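Local coordinates for metallo-beta-lactamase domain-containing protein (Enterococcus faecalis, PDB 2AZ4), which is of uncertain function but probably acts as a zinc-dependent hydrolase of the metallo-beta-lactamase fold, possibly an RNA-binding exonuclease, at residues A[7-12]-A[182-187]; A[22-27]-A[81-86]; A[30-35]-A[175-180]; A[87-92]-A[153-158]; A[150-153]-A[158-161]. One frame throughout, in Å; residues are numbered along the deposited sequence.

Contacts 1 to 4 are buried, contact 5 partly buried. Contacts 1, 3 and 4 join the two sheets of the metallo-beta-lactamase sandwich: strands 7-13, 30-34 and 85-89 belong to one sheet, 152-155, 173-179 and 182-186 to the other. Contacts 3 and 4 are apolar across the sheets, while contact 1 adds Thr7 and His182 at one end. Contact 4 also reaches a zinc ion through His92, and Asp35 of contact 3 bonds to Ser91 of contact 4. Contact 2 joins strand 22-27 of the first sheet to the loop leading into strand 85-89, through a water and through packing on Tyr83. Contact 5 is a hairpin at the margin of the second sheet, with direct backbone hydrogen bonds, and shares Ile153 and Ile158 with contact 4.

Contact 1: A[7-12]-A[182-187]; sequences TTVTFH and HFITYT
The side chains of Thr7 and His182 pass alongside one another, pointing opposite ways, and two residues further along Val9 meets Ile184. In Thr7 the hydroxyl lies anti to the carbonyl carbon (chi1 -63°), which sends OG1 across to the imidazole of His182, 3.5 Å from its CD2; Thr7 CB follows at 3.8 Å from the same carbon. The hydroxyl comes in obliquely to the ring, and the oxygen rests against a ring carbon, not a ring nitrogen. The polar partner of Thr7 OG1 is Thr179 OG1, to which it is hydrogen-bonded, while His182 ND1 is hydrogen-bonded to Glu211.

The apolar pair is built differently. Ile184 carries CG1 between its backbone N and carbonyl carbon (chi1 69°), and the near-extended chi2 of 173° then pushes CD1 straight out from the strand. It meets Val9 CG2 tip to tip at 3.9 Å, the methyl that stands beside the Val9 backbone N. The separation of the strands matches these reaches: Thr7 and His182 have their CA atoms 7.5 Å apart, Val9 and Ile184 9.6 Å. Around the pair, Ile184 also touches Val25, Leu212 and Met214, and Val9 touches Ile23.

Strands 7-13 and 182-186 belong to different sheets of the sandwich, and the chemistry between them is dispersion between methyls inside, giving way at the Thr7 end to polar groups whose hydrogen bonds are made with third residues.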
# COMPACT_ATOMS: atom_id res chain seq x y z
N THR A 7 17.28 18.19 -16.29
CA THR A 7 16.26 17.44 -15.56
C THR A 7 16.94 17.02 -14.26
O THR A 7 17.97 16.34 -14.28
CB THR A 7 15.73 16.21 -16.37
OG1 THR A 7 15.08 16.66 -17.57
CG2 THR A 7 14.73 15.40 -15.55
N THR A 8 16.41 17.44 -13.12
CA THR A 8 17.01 17.08 -11.84
C THR A 8 16.08 16.18 -11.01
O THR A 8 14.90 16.50 -10.84
CB THR A 8 17.41 18.34 -11.02
OG1 THR A 8 18.23 19.19 -11.82
CG2 THR A 8 18.20 17.95 -9.76
N VAL A 9 16.62 15.09 -10.50
CA VAL A 9 15.94 14.18 -9.58
C VAL A 9 16.53 14.34 -8.17
O VAL A 9 17.74 14.22 -8.00
CB VAL A 9 16.12 12.70 -10.02
CG1 VAL A 9 15.22 11.78 -9.23
CG2 VAL A 9 15.88 12.50 -11.51
N THR A 10 15.68 14.59 -7.18
CA THR A 10 16.12 14.79 -5.80
C THR A 10 15.46 13.78 -4.91
O THR A 10 14.24 13.64 -4.93
CB THR A 10 15.74 16.17 -5.23
OG1 THR A 10 16.14 17.21 -6.11
CG2 THR A 10 16.41 16.39 -3.86
N PHE A 11 16.27 13.10 -4.10
CA PHE A 11 15.80 12.09 -3.16
C PHE A 11 15.62 12.71 -1.77
O PHE A 11 16.49 12.61 -0.90
CB PHE A 11 16.72 10.87 -3.16
CG PHE A 11 16.78 10.20 -4.50
CD1 PHE A 11 15.92 9.13 -4.80
CD2 PHE A 11 17.65 10.67 -5.50
CE1 PHE A 11 15.93 8.53 -6.06
CE2 PHE A 11 17.67 10.08 -6.76
CZ PHE A 11 16.81 9.01 -7.05
N HIS A 12 14.49 13.38 -1.61
CA HIS A 12 14.19 14.14 -0.40
C HIS A 12 14.07 13.28 0.84
O HIS A 12 14.47 13.72 1.91
CB HIS A 12 12.89 14.95 -0.60
CG HIS A 12 13.05 16.10 -1.56
ND1 HIS A 12 13.83 17.20 -1.28
CD2 HIS A 12 12.50 16.32 -2.78
CE1 HIS A 12 13.75 18.06 -2.29
NE2 HIS A 12 12.97 17.54 -3.22
N HIS A 182 14.75 13.12 -21.51
CA HIS A 182 14.90 11.99 -20.58
C HIS A 182 13.65 11.19 -20.29
O HIS A 182 12.53 11.71 -20.34
CB HIS A 182 15.53 12.45 -19.27
CG HIS A 182 16.82 13.18 -19.46
ND1 HIS A 182 18.02 12.52 -19.64
CD2 HIS A 182 17.09 14.50 -19.53
CE1 HIS A 182 18.98 13.41 -19.81
NE2 HIS A 182 18.44 14.62 -19.74
N PHE A 183 13.89 9.93 -19.95
CA PHE A 183 12.85 8.96 -19.66
C PHE A 183 13.30 8.22 -18.41
O PHE A 183 14.32 7.51 -18.44
CB PHE A 183 12.70 7.98 -20.84
CG PHE A 183 11.83 6.77 -20.55
CD1 PHE A 183 10.70 6.88 -19.72
CD2 PHE A 183 12.12 5.54 -21.11
CE1 PHE A 183 9.91 5.76 -19.44
CE2 PHE A 183 11.32 4.42 -20.86
CZ PHE A 183 10.21 4.52 -20.03
N ILE A 184 12.56 8.40 -17.32
CA ILE A 184 12.85 7.75 -16.06
C ILE A 184 11.60 7.05 -15.51
O ILE A 184 10.50 7.32 -15.94
CB ILE A 184 13.49 8.72 -15.04
CG1 ILE A 184 12.48 9.76 -14.56
CG2 ILE A 184 14.75 9.37 -15.66
CD1 ILE A 184 13.02 10.62 -13.44
N THR A 185 11.78 6.12 -14.58
CA THR A 185 10.71 5.24 -14.16
C THR A 185 10.78 5.02 -12.66
O THR A 185 11.85 4.77 -12.12
CB THR A 185 10.85 3.87 -14.88
OG1 THR A 185 10.78 4.07 -16.30
CG2 THR A 185 9.73 2.94 -14.45
N TYR A 186 9.61 5.12 -12.01
CA TYR A 186 9.45 4.87 -10.60
C TYR A 186 8.52 3.68 -10.46
O TYR A 186 7.40 3.73 -10.92
CB TYR A 186 8.81 6.10 -9.95
CG TYR A 186 8.42 5.88 -8.50
CD1 TYR A 186 9.37 5.46 -7.55
CD2 TYR A 186 7.09 6.05 -8.09
CE1 TYR A 186 9.00 5.27 -6.21
CE2 TYR A 186 6.72 5.86 -6.76
CZ TYR A 186 7.67 5.47 -5.83
OH TYR A 186 7.30 5.29 -4.51
N THR A 187 8.99 2.59 -9.85
CA THR A 187 8.21 1.34 -9.85
C THR A 187 7.02 1.36 -8.90
O THR A 187 6.06 0.60 -9.09
CB THR A 187 9.07 0.08 -9.49
OG1 THR A 187 9.63 0.24 -8.18
CG2 THR A 187 10.16 -0.13 -10.50

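Contact 2: A[22-27]-A[81-86]; sequences VIEVAY and KDYQHT
Water-mediated bonding is the main polar link between Glu24 and Tyr83. One water sits between them, donating to Glu24 OE2 at 2.8 Å and lying a short 2.5 Å from Tyr83 OH. The two side-chain oxygens themselves, Glu24 OE2 and Tyr83 OH, stay 4.2 Å apart, too far for a direct bond. Glu24 gets there with CG anti to its backbone N (chi1 179°) and an extended chain beyond, which drives the carboxylate straight out from strand 22-27 toward the tyrosine arriving from the opposite direction. The carboxylate and ring planes are turned 74° apart. The second oxygen, Glu24 OE1, is hydrogen-bonded to His12 NE2, so both oxygens of this buried acid have partners and its rotation is fixed from two directions.

Apolar contact comes from Ala26, whose CB lies 4.1 Å from Tyr83 CZ. The same methyl packs against the hydroxyl, with Ala26 CB 3.5 Å from Tyr83 OH, and approaches the phenol end of the ring obliquely.

Aromatic stacking completes the setting, since the Tyr83 ring is stacked on that of His31 of the neighbouring strand 30-34, whose side chain also touches Glu24 and Ala26.

Tyr83, in the loop that leads into strand 85-89, thus folds back over Glu24 and Ala26 of strand 22-27, across the intervening strand 30-34. This places the contact in the N-terminal sheet of the metallo-beta-lactamase fold, away from the zinc ions.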
# COMPACT_ATOMS: atom_id res chain seq x y z
N VAL A 22 9.96 10.21 -0.93
CA VAL A 22 9.50 11.43 -1.56
C VAL A 22 10.62 11.84 -2.50
O VAL A 22 11.73 12.18 -2.06
CB VAL A 22 9.18 12.57 -0.55
CG1 VAL A 22 8.73 13.82 -1.28
CG2 VAL A 22 8.14 12.12 0.50
N ILE A 23 10.33 11.76 -3.79
CA ILE A 23 11.28 12.11 -4.81
C ILE A 23 10.68 13.24 -5.60
O ILE A 23 9.46 13.26 -5.83
CB ILE A 23 11.59 10.87 -5.72
CG1 ILE A 23 12.30 9.79 -4.88
CG2 ILE A 23 12.35 11.25 -6.96
CD1 ILE A 23 12.27 8.39 -5.51
N GLU A 24 11.54 14.17 -5.98
CA GLU A 24 11.20 15.27 -6.86
C GLU A 24 11.88 15.11 -8.21
O GLU A 24 13.06 14.75 -8.30
CB GLU A 24 11.64 16.60 -6.25
CG GLU A 24 11.34 17.80 -7.12
CD GLU A 24 11.83 19.10 -6.52
OE1 GLU A 24 12.40 19.08 -5.41
OE2 GLU A 24 11.65 20.16 -7.15
N VAL A 25 11.11 15.39 -9.25
CA VAL A 25 11.64 15.48 -10.60
C VAL A 25 11.30 16.87 -11.09
O VAL A 25 10.14 17.26 -11.09
CB VAL A 25 11.07 14.40 -11.56
CG1 VAL A 25 11.67 14.58 -12.96
CG2 VAL A 25 11.41 13.00 -11.05
N ALA A 26 12.33 17.63 -11.45
CA ALA A 26 12.17 19.02 -11.89
C ALA A 26 12.80 19.30 -13.26
O ALA A 26 13.88 18.79 -13.57
CB ALA A 26 12.75 19.96 -10.87
N TYR A 27 12.09 20.11 -14.03
CA TYR A 27 12.48 20.53 -15.37
C TYR A 27 11.86 21.89 -15.67
O TYR A 27 10.63 22.04 -15.64
CB TYR A 27 11.99 19.54 -16.43
CG TYR A 27 12.45 19.90 -17.83
CD1 TYR A 27 13.77 19.66 -18.23
CD2 TYR A 27 11.58 20.49 -18.75
CE1 TYR A 27 14.21 19.98 -19.52
CE2 TYR A 27 12.01 20.84 -20.03
CZ TYR A 27 13.33 20.57 -20.40
OH TYR A 27 13.76 20.87 -21.67
N LYS A 81 14.52 28.11 -6.49
CA LYS A 81 13.67 28.27 -7.67
C LYS A 81 12.20 28.26 -7.30
O LYS A 81 11.79 27.53 -6.41
CB LYS A 81 13.93 27.16 -8.71
CG LYS A 81 15.35 27.13 -9.27
CD LYS A 81 15.47 26.23 -10.52
CE LYS A 81 16.76 26.53 -11.31
NZ LYS A 81 16.77 27.87 -12.05
N ASP A 82 11.43 29.09 -7.99
CA ASP A 82 9.97 29.07 -7.95
C ASP A 82 9.49 28.25 -9.13
O ASP A 82 10.11 28.27 -10.20
CB ASP A 82 9.39 30.47 -8.04
CG ASP A 82 9.62 31.29 -6.78
OD1 ASP A 82 9.91 30.72 -5.71
OD2 ASP A 82 9.51 32.53 -6.87
N TYR A 83 8.39 27.53 -8.95
CA TYR A 83 7.84 26.69 -10.01
C TYR A 83 6.43 27.14 -10.39
O TYR A 83 5.61 27.43 -9.51
CB TYR A 83 7.88 25.21 -9.61
CG TYR A 83 9.29 24.67 -9.58
CD1 TYR A 83 9.88 24.18 -10.74
CD2 TYR A 83 10.03 24.66 -8.40
CE1 TYR A 83 11.19 23.70 -10.73
CE2 TYR A 83 11.35 24.18 -8.38
CZ TYR A 83 11.91 23.70 -9.56
OH TYR A 83 13.20 23.22 -9.56
N GLN A 84 6.17 27.24 -11.69
CA GLN A 84 4.82 27.59 -12.17
C GLN A 84 3.86 26.40 -12.14
O GLN A 84 2.65 26.61 -12.01
CB GLN A 84 4.87 28.16 -13.59
CG GLN A 84 5.39 29.60 -13.64
CD GLN A 84 4.52 30.55 -12.83
OE1 GLN A 84 4.98 31.13 -11.83
NE2 GLN A 84 3.26 30.68 -13.23
N HIS A 85 4.41 25.19 -12.26
CA HIS A 85 3.60 23.95 -12.37
C HIS A 85 4.12 22.93 -11.38
O HIS A 85 5.30 22.59 -11.39
CB HIS A 85 3.69 23.35 -13.79
CG HIS A 85 3.43 24.34 -14.89
ND1 HIS A 85 2.16 24.71 -15.27
CD2 HIS A 85 4.29 25.02 -15.69
CE1 HIS A 85 2.24 25.60 -16.25
NE2 HIS A 85 3.52 25.80 -16.53
N THR A 86 3.22 22.45 -10.51
CA THR A 86 3.58 21.51 -9.47
C THR A 86 2.50 20.45 -9.42
O THR A 86 1.32 20.78 -9.61
CB THR A 86 3.66 22.20 -8.08
OG1 THR A 86 4.55 23.33 -8.14
CG2 THR A 86 4.14 21.20 -7.01
O HOH W 1 13.77 21.89 -7.52

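Contact 3: A[30-35]-A[175-180]; sequences AHIFFD and LLIRTP
Within the interior of the sandwich, where strand 30-34 faces strand 173-179 of the other sheet, Phe34 packs on Leu175 and Ile177, and Ile32 on Ile177. The short strand axes come within 10.6 Å and run nearly antiparallel, at 164°. Leu175 CD1 lies over one face of the Phe34 ring, 4.0 Å from its centroid and 28° off the normal, a CH-pi contact; its nearest ring atom is Phe34 CG at 3.7 Å. Phe34 places its ring there by holding CG between backbone N and carbonyl carbon (chi1 49°).

Ile177 divides its branches. Its CD1 comes obliquely to the far end of the same ring, 3.6 Å from Phe34 CE1, while its CG2 meets Ile32 CD1 tip to tip at 3.9 Å. This is the interface between the two beta sheets of the metallo-beta-lactamase alpha-beta/beta-alpha sandwich, and Phe89 and Val160 line the same layer beside Ile32.

Just past Phe34, a cis peptide bond leads into Asp35. Its OD2 is hydrogen-bonded to Tyr186 OH and to ND1 of the zinc ligand His97, and its OD1 to the backbone N of Ser91, so the carboxylate is a second-shell group of the metal site.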
# COMPACT_ATOMS: atom_id res chain seq x y z
N ALA A 30 8.64 23.51 -13.98
CA ALA A 30 7.75 22.48 -13.46
C ALA A 30 8.47 21.46 -12.58
O ALA A 30 9.67 21.18 -12.77
CB ALA A 30 6.99 21.78 -14.61
N HIS A 31 7.74 20.93 -11.60
CA HIS A 31 8.25 19.82 -10.82
C HIS A 31 7.14 18.92 -10.31
O HIS A 31 6.01 19.38 -10.09
CB HIS A 31 9.25 20.27 -9.70
CG HIS A 31 8.67 21.15 -8.64
ND1 HIS A 31 7.41 21.72 -8.71
CD2 HIS A 31 9.21 21.59 -7.47
CE1 HIS A 31 7.20 22.46 -7.63
NE2 HIS A 31 8.27 22.38 -6.86
N ILE A 32 7.47 17.64 -10.18
CA ILE A 32 6.56 16.64 -9.64
C ILE A 32 7.19 15.95 -8.44
O ILE A 32 8.42 15.97 -8.28
CB ILE A 32 6.15 15.58 -10.69
CG1 ILE A 32 7.36 14.76 -11.15
CG2 ILE A 32 5.42 16.25 -11.83
CD1 ILE A 32 7.04 13.56 -12.06
N PHE A 33 6.35 15.40 -7.58
CA PHE A 33 6.79 14.70 -6.39
C PHE A 33 6.00 13.40 -6.31
O PHE A 33 4.86 13.34 -6.81
CB PHE A 33 6.52 15.51 -5.10
CG PHE A 33 7.26 16.86 -5.02
CD1 PHE A 33 8.37 17.02 -4.20
CD2 PHE A 33 6.81 17.96 -5.73
CE1 PHE A 33 9.05 18.26 -4.12
CE2 PHE A 33 7.49 19.21 -5.66
CZ PHE A 33 8.60 19.35 -4.85
N PHE A 34 6.59 12.40 -5.66
CA PHE A 34 5.99 11.07 -5.42
C PHE A 34 6.90 10.31 -4.47
O PHE A 34 8.11 10.47 -4.52
CB PHE A 34 5.84 10.27 -6.73
CG PHE A 34 7.11 10.23 -7.57
CD1 PHE A 34 7.35 11.19 -8.55
CD2 PHE A 34 8.06 9.22 -7.37
CE1 PHE A 34 8.50 11.17 -9.31
CE2 PHE A 34 9.23 9.18 -8.15
CZ PHE A 34 9.45 10.16 -9.10
N ASP A 35 6.34 9.52 -3.56
CA ASP A 35 4.94 9.58 -3.17
C ASP A 35 4.80 10.65 -2.08
O ASP A 35 5.39 11.73 -2.22
CB ASP A 35 4.48 8.18 -2.69
CG ASP A 35 4.43 7.17 -3.84
OD1 ASP A 35 3.97 7.55 -4.94
OD2 ASP A 35 4.82 5.99 -3.65
N LEU A 175 5.18 4.91 -12.30
CA LEU A 175 5.15 6.15 -13.07
C LEU A 175 6.22 6.08 -14.14
O LEU A 175 7.36 5.66 -13.85
CB LEU A 175 5.39 7.37 -12.16
CG LEU A 175 4.53 7.51 -10.89
CD1 LEU A 175 4.97 8.75 -10.14
CD2 LEU A 175 3.00 7.60 -11.23
N LEU A 176 5.85 6.43 -15.37
CA LEU A 176 6.82 6.60 -16.44
C LEU A 176 6.89 8.09 -16.68
O LEU A 176 5.89 8.71 -17.05
CB LEU A 176 6.41 5.88 -17.72
CG LEU A 176 6.16 4.38 -17.73
CD1 LEU A 176 5.87 4.00 -19.16
CD2 LEU A 176 7.34 3.63 -17.25
N ILE A 177 8.07 8.65 -16.48
CA ILE A 177 8.24 10.11 -16.47
C ILE A 177 9.12 10.60 -17.62
O ILE A 177 10.25 10.17 -17.77
CB ILE A 177 8.82 10.54 -15.10
CG1 ILE A 177 7.86 10.15 -13.97
CG2 ILE A 177 9.11 12.08 -15.05
CD1 ILE A 177 8.57 9.78 -12.65
N ARG A 178 8.60 11.51 -18.44
CA ARG A 178 9.40 12.04 -19.53
C ARG A 178 9.53 13.55 -19.48
O ARG A 178 8.54 14.26 -19.25
CB ARG A 178 8.86 11.57 -20.89
CG ARG A 178 9.09 10.09 -21.11
CD ARG A 178 8.52 9.68 -22.44
NE ARG A 178 7.82 8.40 -22.36
CZ ARG A 178 8.33 7.22 -22.70
NH1 ARG A 178 9.59 7.13 -23.14
NH2 ARG A 178 7.59 6.13 -22.60
N THR A 179 10.76 14.02 -19.66
CA THR A 179 11.04 15.41 -20.07
C THR A 179 11.57 15.31 -21.52
O THR A 179 11.83 14.20 -22.00
CB THR A 179 12.07 16.08 -19.15
OG1 THR A 179 13.31 15.37 -19.21
CG2 THR A 179 11.58 16.05 -17.71
N PRO A 180 11.70 16.45 -22.23
CA PRO A 180 12.12 16.33 -23.64
C PRO A 180 13.38 15.48 -23.93
O PRO A 180 13.46 14.87 -24.98
CB PRO A 180 12.31 17.79 -24.06
CG PRO A 180 11.32 18.52 -23.20
CD PRO A 180 11.46 17.85 -21.86

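Contact 4: A[87-92]-A[153-158]; sequences AVFLSH and IKVGEI. With ZN (zinc ion), chain C.
With CG anti to the carbonyl carbon (chi1 -64°), Phe89 turns its ring toward strand 152-155, and Val155, with CG1 anti to its backbone N (chi1 174°), is left with CG2 as the methyl facing strand 85-89. The ring meets Ile153 edge-on: Phe89 CZ lies 4.1 Å from Ile153 CB, near the ring plane, and Phe89 CE1 lies 4.1 Å from Ile153 CG1. Beside them Val155 CG2 reaches Ala87 CB at 3.7 Å. Tyr111 touches Ala87, Phe89 and Ile153 and closes this corner.

Val155 is also the first residue of a type II' turn ending at Ile158. The turn is closed by the bonds of Val155 N to Ile158 O (2.8 Å) and Ile158 N to Val155 O, and Gly156 takes the positive phi it needs.

Past the strand, the chain runs on to the zinc site. His92 NE2 binds a zinc ion at 2.3 Å, together with two waters, the nearer 2.2 Å from the metal, and His94, His167 and Asp189. Its other nitrogen, ND1, donates to Ser91 OG at 2.6 Å, with the oxygen in the ring plane and an angle at the hydrogen of 154°.

The segment thus has two chemistries: an apolar grip between sheets from Ala87 and Phe89, and just downstream the His-x-His-x-Asp-His ligand run, where Ser91 fixes the rotation of the His92 imidazole as NE2 faces the metal.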
# COMPACT_ATOMS: atom_id res chain seq x y z
N ALA A 87 2.88 19.20 -9.17
CA ALA A 87 1.88 18.15 -8.95
C ALA A 87 2.47 17.01 -8.16
O ALA A 87 3.70 16.80 -8.15
CB ALA A 87 1.35 17.62 -10.31
N VAL A 88 1.59 16.24 -7.53
CA VAL A 88 2.04 15.14 -6.70
C VAL A 88 1.31 13.89 -7.19
O VAL A 88 0.13 13.94 -7.50
CB VAL A 88 1.82 15.36 -5.16
CG1 VAL A 88 2.21 14.13 -4.33
CG2 VAL A 88 2.59 16.55 -4.63
N PHE A 89 2.03 12.78 -7.22
CA PHE A 89 1.47 11.50 -7.64
C PHE A 89 1.59 10.51 -6.52
O PHE A 89 2.56 10.54 -5.73
CB PHE A 89 2.18 10.99 -8.90
CG PHE A 89 1.98 11.86 -10.09
CD1 PHE A 89 1.02 11.53 -11.04
CD2 PHE A 89 2.74 13.01 -10.26
CE1 PHE A 89 0.82 12.36 -12.16
CE2 PHE A 89 2.54 13.86 -11.37
CZ PHE A 89 1.57 13.54 -12.31
N LEU A 90 0.62 9.59 -6.45
CA LEU A 90 0.58 8.60 -5.40
C LEU A 90 0.47 7.20 -6.01
O LEU A 90 -0.52 6.87 -6.65
CB LEU A 90 -0.63 8.93 -4.50
CG LEU A 90 -1.06 8.13 -3.30
CD1 LEU A 90 0.09 7.83 -2.32
CD2 LEU A 90 -2.25 8.84 -2.61
N SER A 91 1.52 6.40 -5.82
CA SER A 91 1.61 5.09 -6.43
C SER A 91 0.46 4.19 -5.98
O SER A 91 -0.14 3.51 -6.79
CB SER A 91 2.98 4.43 -6.17
OG SER A 91 3.13 3.89 -4.85
N HIS A 92 0.18 4.19 -4.68
CA HIS A 92 -0.89 3.39 -4.09
C HIS A 92 -1.25 3.86 -2.67
O HIS A 92 -0.58 4.74 -2.10
CB HIS A 92 -0.56 1.88 -4.14
CG HIS A 92 0.63 1.48 -3.30
ND1 HIS A 92 1.89 2.00 -3.50
CD2 HIS A 92 0.74 0.59 -2.29
CE1 HIS A 92 2.74 1.43 -2.66
NE2 HIS A 92 2.06 0.59 -1.89
N ILE A 153 -0.43 12.56 -17.70
CA ILE A 153 -0.61 13.92 -17.18
C ILE A 153 0.59 14.74 -17.59
O ILE A 153 1.73 14.27 -17.49
CB ILE A 153 -0.74 13.92 -15.62
CG1 ILE A 153 -1.94 13.07 -15.15
CG2 ILE A 153 -0.82 15.35 -15.05
CD1 ILE A 153 -3.33 13.44 -15.77
N LYS A 154 0.32 15.98 -18.01
CA LYS A 154 1.33 16.96 -18.37
C LYS A 154 1.45 18.07 -17.34
O LYS A 154 0.48 18.75 -17.01
CB LYS A 154 1.00 17.56 -19.74
CG LYS A 154 1.31 16.58 -20.85
CD LYS A 154 0.49 16.84 -22.09
CE LYS A 154 0.99 15.99 -23.28
NZ LYS A 154 0.78 14.50 -23.10
N VAL A 155 2.65 18.21 -16.79
CA VAL A 155 2.93 19.19 -15.74
C VAL A 155 4.06 19.99 -16.35
O VAL A 155 5.21 19.53 -16.37
CB VAL A 155 3.38 18.50 -14.42
CG1 VAL A 155 3.83 19.52 -13.36
CG2 VAL A 155 2.27 17.60 -13.88
N GLY A 156 3.73 21.16 -16.90
CA GLY A 156 4.65 21.88 -17.78
C GLY A 156 5.12 20.94 -18.88
O GLY A 156 4.31 20.28 -19.53
N GLU A 157 6.43 20.85 -19.06
CA GLU A 157 7.00 19.97 -20.06
C GLU A 157 7.35 18.58 -19.53
O GLU A 157 8.01 17.80 -20.21
CB GLU A 157 8.21 20.63 -20.71
CG GLU A 157 7.82 21.78 -21.61
CD GLU A 157 9.01 22.28 -22.42
OE1 GLU A 157 9.51 21.52 -23.30
OE2 GLU A 157 9.44 23.43 -22.18
N ILE A 158 6.92 18.28 -18.30
CA ILE A 158 7.02 16.92 -17.78
C ILE A 158 5.76 16.13 -18.11
O ILE A 158 4.64 16.57 -17.85
CB ILE A 158 7.23 16.88 -16.24
CG1 ILE A 158 8.27 17.88 -15.78
CG2 ILE A 158 7.60 15.46 -15.79
CD1 ILE A 158 8.41 17.95 -14.26
ZN ZN C . 2.75 -1.18 -0.62
O HOH W 2 3.64 -2.60 0.80
O HOH W 3 3.58 -0.10 1.25

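Contact 5: A[150-153]-A[158-161]; sequences NDVI and ISVE
The amide of Asn150 and the carboxylate of Glu161 are turned 83° apart where these two side chains cross, and it is the aliphatic part of Asn150 that comes nearest, its CB 3.6 Å from Glu161 OE2. Together they sit at the open end of the beta hairpin formed by strands 152-155 and 158-164, at the outer border of the second sheet of the fold. Glu161 reaches this place with CG anti to its backbone N (chi1 -169°) and an extended chain, which lays its CG 3.6 Å from the carbonyl O of Asn150. OE2 forms a salt bridge with Lys206, which probably eases its closeness to Asn150's oxygens.

Next along, Val152 and Glu161 form a non-hydrogen-bonded antiparallel pair whose side chains share a face; Val152 CG2 touches Glu161 CG at 3.9 Å. Val152 CG1, the branch anti to the backbone N, reaches the other way along the strand, to Ser159 OG at 3.4 Å.

Ile153 and Val160 are the hydrogen-bonded pair, with side chains on the opposite face, where Val160 also touches Phe89. Ile153 N donates to Val160 O at 2.8 Å (166° at the hydrogen), and Val160 N returns the bond to Ile153 O at 2.8 Å. Each carbonyl takes one N-H bond and, in addition, a weaker CA-H contact. The shorter of these brings Val152 CA to 3.2 Å from Val160 O.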
# COMPACT_ATOMS: atom_id res chain seq x y z
N ASN A 150 -2.97 3.90 -17.46
CA ASN A 150 -2.13 4.43 -18.54
C ASN A 150 -2.44 5.88 -18.95
O ASN A 150 -2.02 6.30 -20.03
CB ASN A 150 -2.12 3.50 -19.75
CG ASN A 150 -1.85 2.04 -19.38
OD1 ASN A 150 -0.81 1.70 -18.83
ND2 ASN A 150 -2.80 1.18 -19.69
N ASP A 151 -3.14 6.64 -18.11
CA ASP A 151 -3.37 8.07 -18.40
C ASP A 151 -2.04 8.81 -18.33
O ASP A 151 -1.16 8.43 -17.55
CB ASP A 151 -4.33 8.72 -17.40
CG ASP A 151 -5.80 8.36 -17.64
OD1 ASP A 151 -6.15 7.83 -18.73
OD2 ASP A 151 -6.62 8.63 -16.74
N VAL A 152 -1.92 9.86 -19.15
CA VAL A 152 -0.75 10.69 -19.19
C VAL A 152 -1.16 12.09 -18.69
O VAL A 152 -2.13 12.70 -19.18
CB VAL A 152 -0.13 10.76 -20.63
CG1 VAL A 152 1.08 11.71 -20.69
CG2 VAL A 152 0.27 9.36 -21.11
N ILE A 153 -0.43 12.56 -17.70
CA ILE A 153 -0.61 13.92 -17.18
C ILE A 153 0.59 14.74 -17.59
O ILE A 153 1.73 14.27 -17.49
CB ILE A 153 -0.74 13.92 -15.62
CG1 ILE A 153 -1.94 13.07 -15.15
CG2 ILE A 153 -0.82 15.35 -15.05
CD1 ILE A 153 -3.33 13.44 -15.77
N ILE A 158 6.92 18.28 -18.30
CA ILE A 158 7.02 16.92 -17.78
C ILE A 158 5.76 16.13 -18.11
O ILE A 158 4.64 16.57 -17.85
CB ILE A 158 7.23 16.88 -16.24
CG1 ILE A 158 8.27 17.88 -15.78
CG2 ILE A 158 7.60 15.46 -15.79
CD1 ILE A 158 8.41 17.95 -14.26
N SER A 159 5.95 14.93 -18.65
CA SER A 159 4.85 14.05 -18.98
C SER A 159 4.93 12.79 -18.10
O SER A 159 5.99 12.16 -17.97
CB SER A 159 4.92 13.70 -20.46
OG SER A 159 4.40 12.40 -20.71
N VAL A 160 3.82 12.45 -17.44
CA VAL A 160 3.82 11.35 -16.48
C VAL A 160 2.73 10.38 -16.88
O VAL A 160 1.56 10.76 -16.97
CB VAL A 160 3.57 11.83 -15.02
CG1 VAL A 160 3.64 10.65 -14.02
CG2 VAL A 160 4.54 12.95 -14.62
N GLU A 161 3.13 9.15 -17.15
CA GLU A 161 2.18 8.08 -17.42
C GLU A 161 2.00 7.23 -16.17
O GLU A 161 2.99 6.75 -15.59
CB GLU A 161 2.63 7.21 -18.58
CG GLU A 161 1.50 6.24 -19.07
CD GLU A 161 1.88 5.46 -20.33
OE1 GLU A 161 2.81 5.91 -21.03
OE2 GLU A 161 1.24 4.42 -20.62